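Local coordinates for protein glutathione transferase (Phanerochaete chrysosporium, PDB 4F0C) that probably transfers glutathione to other compounds or reduces substrates with it, as a Ure2p-like fungal glutathione transferase, and binds oxidized glutathione disulfide, at residues A[47-52]-A[58-63]; A[7-12]-A[23-28]. All coordinates share one frame; numbering follows the deposited sequence.

Contact 1: A[47-52]-A[58-63]; sequences PSFTKY and IPALID. With GDS (oxidized glutathione disulfide), chain B.
Two aromatic side chains, those of F49 in the short helix 47-50 and Y52 just beyond it, rest on I58, A60 and I62 of the segment containing strand 60-63. All contact between the two segments is apolar; no hydrogen bond crosses. F49 meets the strand with the far end of its ring, whose CZ lies 3.9 Å from I58 CG2 and equally near A60 CB, so one ring atom serves both residues. With CG anti to the backbone N (chi1 -177°), the ring reaches out from the helix and crosses the I58 side chain at about a right angle. Y52 lies further along the strand. Its ring meets the tip of I62 obliquely, CE1 standing 3.6 Å from I62 CD1, while K51 CG of its own segment packs over the rim of one ring face. A60 CB also lies 4.5 Å from Y52 CB, so the one methyl touches both aromatic residues. F10 of the adjacent strand completes the cluster, meeting F49 edge-to-face and touching the Y52 ring.

Polar recognition belongs to the backbone of I58, which pairs with the ligand much as one strand pairs with another. I58 N donates to O2 of the glutathione disulfide at 2.8 Å, and GDS N2 returns a bond of 2.8 Å to I58 O. The two bonds hold one of the disulfide's two cysteinyl units, through its amide N2 and carbonyl O2, while I58 CG1 packs 3.8 Å from GDS CB2.

The peptide bond between I58 and P59 is cis, and strand 60-63 begins close after it. An antiparallel main-chain grip on the cysteinyl part of glutathione, made just before a cis-proline, is the hallmark of the glutathione site in the thioredoxin-like domain of glutathione transferases.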
# COMPACT_ATOMS: atom_id res chain seq x y z
N PRO A 47 -6.96 -20.02 -12.90
CA PRO A 47 -5.60 -20.57 -12.82
C PRO A 47 -4.65 -19.93 -13.82
O PRO A 47 -3.47 -19.73 -13.52
CB PRO A 47 -5.80 -22.05 -13.18
CG PRO A 47 -7.19 -22.36 -12.69
CD PRO A 47 -7.99 -21.08 -12.85
N SER A 48 -5.16 -19.59 -15.00
CA SER A 48 -4.30 -19.04 -16.03
C SER A 48 -3.74 -17.67 -15.65
O SER A 48 -2.68 -17.29 -16.14
CB SER A 48 -5.01 -18.98 -17.39
OG SER A 48 -6.13 -18.11 -17.34
N PHE A 49 -4.42 -16.93 -14.78
CA PHE A 49 -3.84 -15.67 -14.32
C PHE A 49 -3.32 -15.74 -12.88
O PHE A 49 -2.32 -15.11 -12.57
CB PHE A 49 -4.79 -14.47 -14.48
CG PHE A 49 -4.17 -13.17 -14.09
CD1 PHE A 49 -3.22 -12.57 -14.90
CD2 PHE A 49 -4.50 -12.55 -12.89
CE1 PHE A 49 -2.63 -11.37 -14.55
CE2 PHE A 49 -3.91 -11.34 -12.53
CZ PHE A 49 -2.96 -10.76 -13.35
N THR A 50 -3.96 -16.52 -12.02
CA THR A 50 -3.47 -16.61 -10.64
C THR A 50 -2.09 -17.27 -10.60
O THR A 50 -1.35 -17.12 -9.63
CB THR A 50 -4.48 -17.30 -9.67
OG1 THR A 50 -4.72 -18.65 -10.08
CG2 THR A 50 -5.79 -16.53 -9.64
N LYS A 51 -1.74 -17.98 -11.67
CA LYS A 51 -0.38 -18.52 -11.78
C LYS A 51 0.65 -17.39 -11.84
O LYS A 51 1.81 -17.56 -11.44
CB LYS A 51 -0.24 -19.49 -12.96
CG LYS A 51 -0.09 -18.85 -14.34
CD LYS A 51 -0.09 -19.94 -15.44
CE LYS A 51 0.08 -19.35 -16.84
NZ LYS A 51 -0.47 -20.21 -17.92
N TYR A 52 0.22 -16.22 -12.32
CA TYR A 52 1.06 -15.01 -12.32
C TYR A 52 0.90 -14.18 -11.06
O TYR A 52 1.86 -13.63 -10.56
CB TYR A 52 0.74 -14.14 -13.52
CG TYR A 52 1.06 -14.82 -14.83
CD1 TYR A 52 2.37 -15.17 -15.14
CD2 TYR A 52 0.06 -15.15 -15.73
CE1 TYR A 52 2.68 -15.82 -16.33
CE2 TYR A 52 0.36 -15.80 -16.93
CZ TYR A 52 1.67 -16.12 -17.21
OH TYR A 52 1.99 -16.75 -18.38
N ILE A 58 -4.99 -7.21 -11.38
CA ILE A 58 -4.02 -6.62 -12.29
C ILE A 58 -3.49 -5.31 -11.69
O ILE A 58 -4.18 -4.66 -10.91
CB ILE A 58 -4.65 -6.41 -13.72
CG1 ILE A 58 -5.67 -5.29 -13.70
CG2 ILE A 58 -5.23 -7.72 -14.28
CD1 ILE A 58 -5.08 -3.97 -14.11
N PRO A 59 -2.27 -4.89 -12.07
CA PRO A 59 -1.41 -5.49 -13.10
C PRO A 59 -0.47 -6.61 -12.61
O PRO A 59 -0.26 -6.83 -11.40
CB PRO A 59 -0.54 -4.31 -13.53
CG PRO A 59 -0.36 -3.54 -12.24
CD PRO A 59 -1.75 -3.59 -11.62
N ALA A 60 0.09 -7.31 -13.58
CA ALA A 60 1.24 -8.17 -13.35
C ALA A 60 2.12 -7.96 -14.57
O ALA A 60 1.62 -7.60 -15.65
CB ALA A 60 0.83 -9.67 -13.22
N LEU A 61 3.41 -8.20 -14.40
CA LEU A 61 4.40 -7.94 -15.47
C LEU A 61 5.26 -9.17 -15.64
O LEU A 61 5.74 -9.73 -14.65
CB LEU A 61 5.32 -6.78 -15.05
CG LEU A 61 6.41 -6.40 -16.07
CD1 LEU A 61 5.86 -5.36 -17.00
CD2 LEU A 61 7.68 -5.86 -15.37
N ILE A 62 5.45 -9.61 -16.88
CA ILE A 62 6.45 -10.65 -17.16
C ILE A 62 7.61 -10.04 -17.92
O ILE A 62 7.39 -9.38 -18.94
CB ILE A 62 5.91 -11.77 -18.06
CG1 ILE A 62 4.61 -12.36 -17.48
CG2 ILE A 62 6.98 -12.89 -18.24
CD1 ILE A 62 3.92 -13.26 -18.46
N ASP A 63 8.83 -10.25 -17.42
CA ASP A 63 10.02 -9.77 -18.10
C ASP A 63 10.62 -10.91 -18.95
O ASP A 63 11.35 -11.79 -18.47
CB ASP A 63 11.02 -9.21 -17.07
CG ASP A 63 12.24 -8.56 -17.71
OD1 ASP A 63 12.48 -8.71 -18.94
OD2 ASP A 63 12.98 -7.91 -16.92
N1 GDS B . -2.64 -2.73 -4.77
CA1 GDS B . -2.92 -3.31 -6.14
C1 GDS B . -1.96 -2.69 -7.23
OE1 GDS B . -1.59 -1.48 -7.11
OE2 GDS B . -1.54 -3.47 -8.13
CB1 GDS B . -4.41 -3.06 -6.59
CG1 GDS B . -4.68 -3.66 -7.99
CD1 GDS B . -6.14 -3.54 -8.29
O1 GDS B . -6.96 -3.03 -7.56
N2 GDS B . -6.49 -4.08 -9.51
CA2 GDS B . -7.90 -4.09 -9.97
C2 GDS B . -8.36 -5.51 -10.20
O2 GDS B . -7.61 -6.32 -10.76
CB2 GDS B . -8.03 -3.40 -11.35
SG2 GDS B . -7.82 -1.62 -11.17
N3 GDS B . -9.63 -5.80 -9.84
CA3 GDS B . -10.14 -7.12 -10.07
C3 GDS B . -10.87 -7.64 -8.84
OE3 GDS B . -11.57 -8.67 -8.97
OE4 GDS B . -10.64 -7.03 -7.78
N4 GDS B . -8.15 -0.84 -6.16
CA4 GDS B . -7.65 -0.28 -4.89
C4 GDS B . -6.17 0.15 -5.11
OE5 GDS B . -5.82 0.55 -6.25
OE6 GDS B . -5.44 0.08 -4.10
C5 GDS B . -9.46 -0.68 -6.53
O5 GDS B . -10.29 -0.06 -5.85
CA5 GDS B . -9.91 -1.27 -7.86
N5 GDS B . -11.35 -1.62 -7.82
CB5 GDS B . -9.63 -0.23 -8.94
SG5 GDS B . -9.79 -0.98 -10.61
CA6 GDS B . -13.01 -5.09 -6.30
C6 GDS B . -13.87 -4.44 -5.15
OE7 GDS B . -14.70 -5.15 -4.55
OE8 GDS B . -13.65 -3.23 -4.90
N6 GDS B . -13.00 -6.55 -6.16
CB6 GDS B . -13.62 -4.62 -7.66
CG6 GDS B . -13.28 -3.16 -7.99
CD6 GDS B . -11.77 -2.95 -8.05
O6 GDS B . -10.93 -3.83 -8.30

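Contact 2: A[7-12]-A[23-28]; sequences FTLFNH and MLLREL. With SO4 (sulfate ion), chain G.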
# COMPACT_ATOMS: atom_id res chain seq x y z
N PHE A 7 8.44 -7.07 -22.39
CA PHE A 7 7.52 -7.26 -21.28
C PHE A 7 6.14 -7.63 -21.78
O PHE A 7 5.72 -7.17 -22.86
CB PHE A 7 7.39 -5.96 -20.45
CG PHE A 7 8.69 -5.49 -19.85
CD1 PHE A 7 9.24 -6.13 -18.73
CD2 PHE A 7 9.38 -4.43 -20.44
CE1 PHE A 7 10.45 -5.67 -18.15
CE2 PHE A 7 10.58 -3.97 -19.90
CZ PHE A 7 11.13 -4.60 -18.75
N THR A 8 5.45 -8.45 -21.00
CA THR A 8 3.99 -8.54 -21.10
C THR A 8 3.44 -7.82 -19.88
O THR A 8 3.77 -8.16 -18.73
CB THR A 8 3.46 -9.99 -21.09
OG1 THR A 8 3.96 -10.68 -22.23
CG2 THR A 8 1.93 -10.03 -21.12
N LEU A 9 2.61 -6.81 -20.14
CA LEU A 9 1.90 -6.12 -19.07
C LEU A 9 0.45 -6.58 -19.08
O LEU A 9 -0.27 -6.36 -20.05
CB LEU A 9 1.95 -4.59 -19.28
CG LEU A 9 1.11 -3.74 -18.29
CD1 LEU A 9 1.51 -3.96 -16.82
CD2 LEU A 9 1.17 -2.22 -18.66
N PHE A 10 0.02 -7.22 -18.00
CA PHE A 10 -1.39 -7.54 -17.87
C PHE A 10 -2.07 -6.30 -17.30
O PHE A 10 -1.72 -5.82 -16.22
CB PHE A 10 -1.59 -8.76 -16.96
CG PHE A 10 -1.01 -10.04 -17.53
CD1 PHE A 10 -1.71 -10.77 -18.48
CD2 PHE A 10 0.23 -10.51 -17.11
CE1 PHE A 10 -1.21 -11.95 -19.00
CE2 PHE A 10 0.75 -11.71 -17.62
CZ PHE A 10 0.03 -12.41 -18.59
N ASN A 11 -3.00 -5.77 -18.08
CA ASN A 11 -3.61 -4.50 -17.79
C ASN A 11 -5.14 -4.64 -17.84
O ASN A 11 -5.68 -5.73 -18.07
CB ASN A 11 -3.09 -3.47 -18.82
CG ASN A 11 -3.15 -2.02 -18.32
OD1 ASN A 11 -3.71 -1.74 -17.26
ND2 ASN A 11 -2.58 -1.10 -19.09
N HIS A 12 -5.84 -3.53 -17.61
CA HIS A 12 -7.29 -3.46 -17.80
C HIS A 12 -7.59 -2.08 -18.37
O HIS A 12 -6.90 -1.10 -18.03
CB HIS A 12 -8.05 -3.65 -16.47
CG HIS A 12 -9.52 -3.85 -16.66
ND1 HIS A 12 -10.45 -2.87 -16.36
CD2 HIS A 12 -10.22 -4.89 -17.18
CE1 HIS A 12 -11.66 -3.31 -16.66
NE2 HIS A 12 -11.55 -4.53 -17.16
N MET A 23 2.65 3.96 -18.16
CA MET A 23 3.33 5.28 -18.19
C MET A 23 4.85 5.14 -18.07
O MET A 23 5.59 5.73 -18.85
CB MET A 23 2.85 6.16 -17.03
CG MET A 23 1.48 6.75 -17.26
SD MET A 23 0.81 7.59 -15.80
CE MET A 23 -0.89 7.81 -16.37
N LEU A 24 5.31 4.38 -17.08
CA LEU A 24 6.76 4.23 -16.87
C LEU A 24 7.45 3.54 -18.05
O LEU A 24 8.53 3.95 -18.46
CB LEU A 24 7.07 3.49 -15.55
CG LEU A 24 8.58 3.18 -15.34
CD1 LEU A 24 9.35 4.51 -15.23
CD2 LEU A 24 8.73 2.38 -14.05
N LEU A 25 6.82 2.50 -18.58
CA LEU A 25 7.41 1.79 -19.72
C LEU A 25 7.55 2.74 -20.92
O LEU A 25 8.57 2.72 -21.62
CB LEU A 25 6.57 0.57 -20.11
CG LEU A 25 6.60 -0.59 -19.10
CD1 LEU A 25 5.54 -1.62 -19.48
CD2 LEU A 25 7.97 -1.25 -19.02
N ARG A 26 6.53 3.57 -21.16
CA ARG A 26 6.61 4.55 -22.26
C ARG A 26 7.69 5.60 -22.00
O ARG A 26 8.42 5.96 -22.91
CB ARG A 26 5.27 5.25 -22.50
CG ARG A 26 4.19 4.31 -23.04
CD ARG A 26 2.84 5.03 -23.36
NE ARG A 26 1.83 3.98 -23.47
CZ ARG A 26 1.57 3.29 -24.58
NH1 ARG A 26 2.16 3.60 -25.73
NH2 ARG A 26 0.69 2.30 -24.53
N GLU A 27 7.78 6.09 -20.76
CA GLU A 27 8.81 7.08 -20.38
C GLU A 27 10.22 6.56 -20.66
O GLU A 27 11.09 7.29 -21.13
CB GLU A 27 8.71 7.45 -18.88
CG GLU A 27 7.52 8.34 -18.51
CD GLU A 27 7.71 9.83 -18.85
OE1 GLU A 27 8.57 10.17 -19.68
OE2 GLU A 27 7.00 10.66 -18.26
N LEU A 28 10.44 5.28 -20.37
CA LEU A 28 11.76 4.67 -20.55
C LEU A 28 11.99 4.12 -21.96
O LEU A 28 13.08 3.65 -22.26
CB LEU A 28 12.00 3.55 -19.51
CG LEU A 28 12.38 4.09 -18.12
CD1 LEU A 28 12.21 3.01 -17.01
CD2 LEU A 28 13.80 4.66 -18.14
S SO4 G . -14.62 -5.79 -17.74
O1 SO4 G . -14.61 -5.87 -16.28
O2 SO4 G . -15.72 -6.60 -18.26
O3 SO4 G . -14.80 -4.40 -18.14
O4 SO4 G . -13.36 -6.30 -18.28
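This is a strand-to-helix packing contact in the hydrophobic core of the thioredoxin-like N-terminal domain, made by F7 and L9 on strand 7-11 with L25 on helix 18-28. Strand, helix and the following strand 32-36 form a beta-alpha-beta unit: the chain leaves one strand, runs back through the helix against the sheet and enters a parallel neighbour. Between 7-12 and 23-28 the contact is purely van der Waals, with no hydrogen bond across, and all three touching residues are buried.

Within 23-28, L25 alone touches the strand segment, and its two methyl groups divide the work. CD2 approaches the F7 ring obliquely, 3.8 Å from CD2 of that ring, with ring atom CE2 of F7 almost as near. The other methyl, CD1, turns to L9 and stands 4.5 Å from L9 CD2, a looser approach. Carrying CG anti to the carbonyl carbon (chi1 -70°), L25 projects its branched end from the helix toward F7 and L9, alternate residues on one face of the sheet. F32 of strand 32-36 also packs on L25, which thus touches both strands of the unit.

Beyond the helix contact, the strand runs out toward a polar end. H12 N donates to N11 OD1 at 2.8 Å, the donor standing above the carbonyl plane. The H12 imidazole, its ND1 hydrogen-bonded to G15 N, presents its outer edge to a sulfate probably acquired from the crystallisation liquor: NE2 donates to SO4 O4 over 2.8 Å, nearly straight at 166°.

Overall arrangement
Contacts 1 and 2 illustrate how the sheet of the N-terminal domain is packed on both sides. Strands 7-11 and 60-63 are antiparallel neighbours, and probable backbone hydrogen bonds tie them together: A60 O to F10 N and I62 N to T8 O, both 2.9 Å. Helix 18-28 packs on one face in contact 2, while segment 47-52 packs on the other in contact 1; the two contact centres are about 14 Å apart. Only contact 1 touches the glutathione disulfide; in contact 2 the side chain of L9 is about 9 Å from the bound GDS. The ligand is also hydrogen-bonded to S111 and R139 of the second subunit, placing this site at the dimer interface.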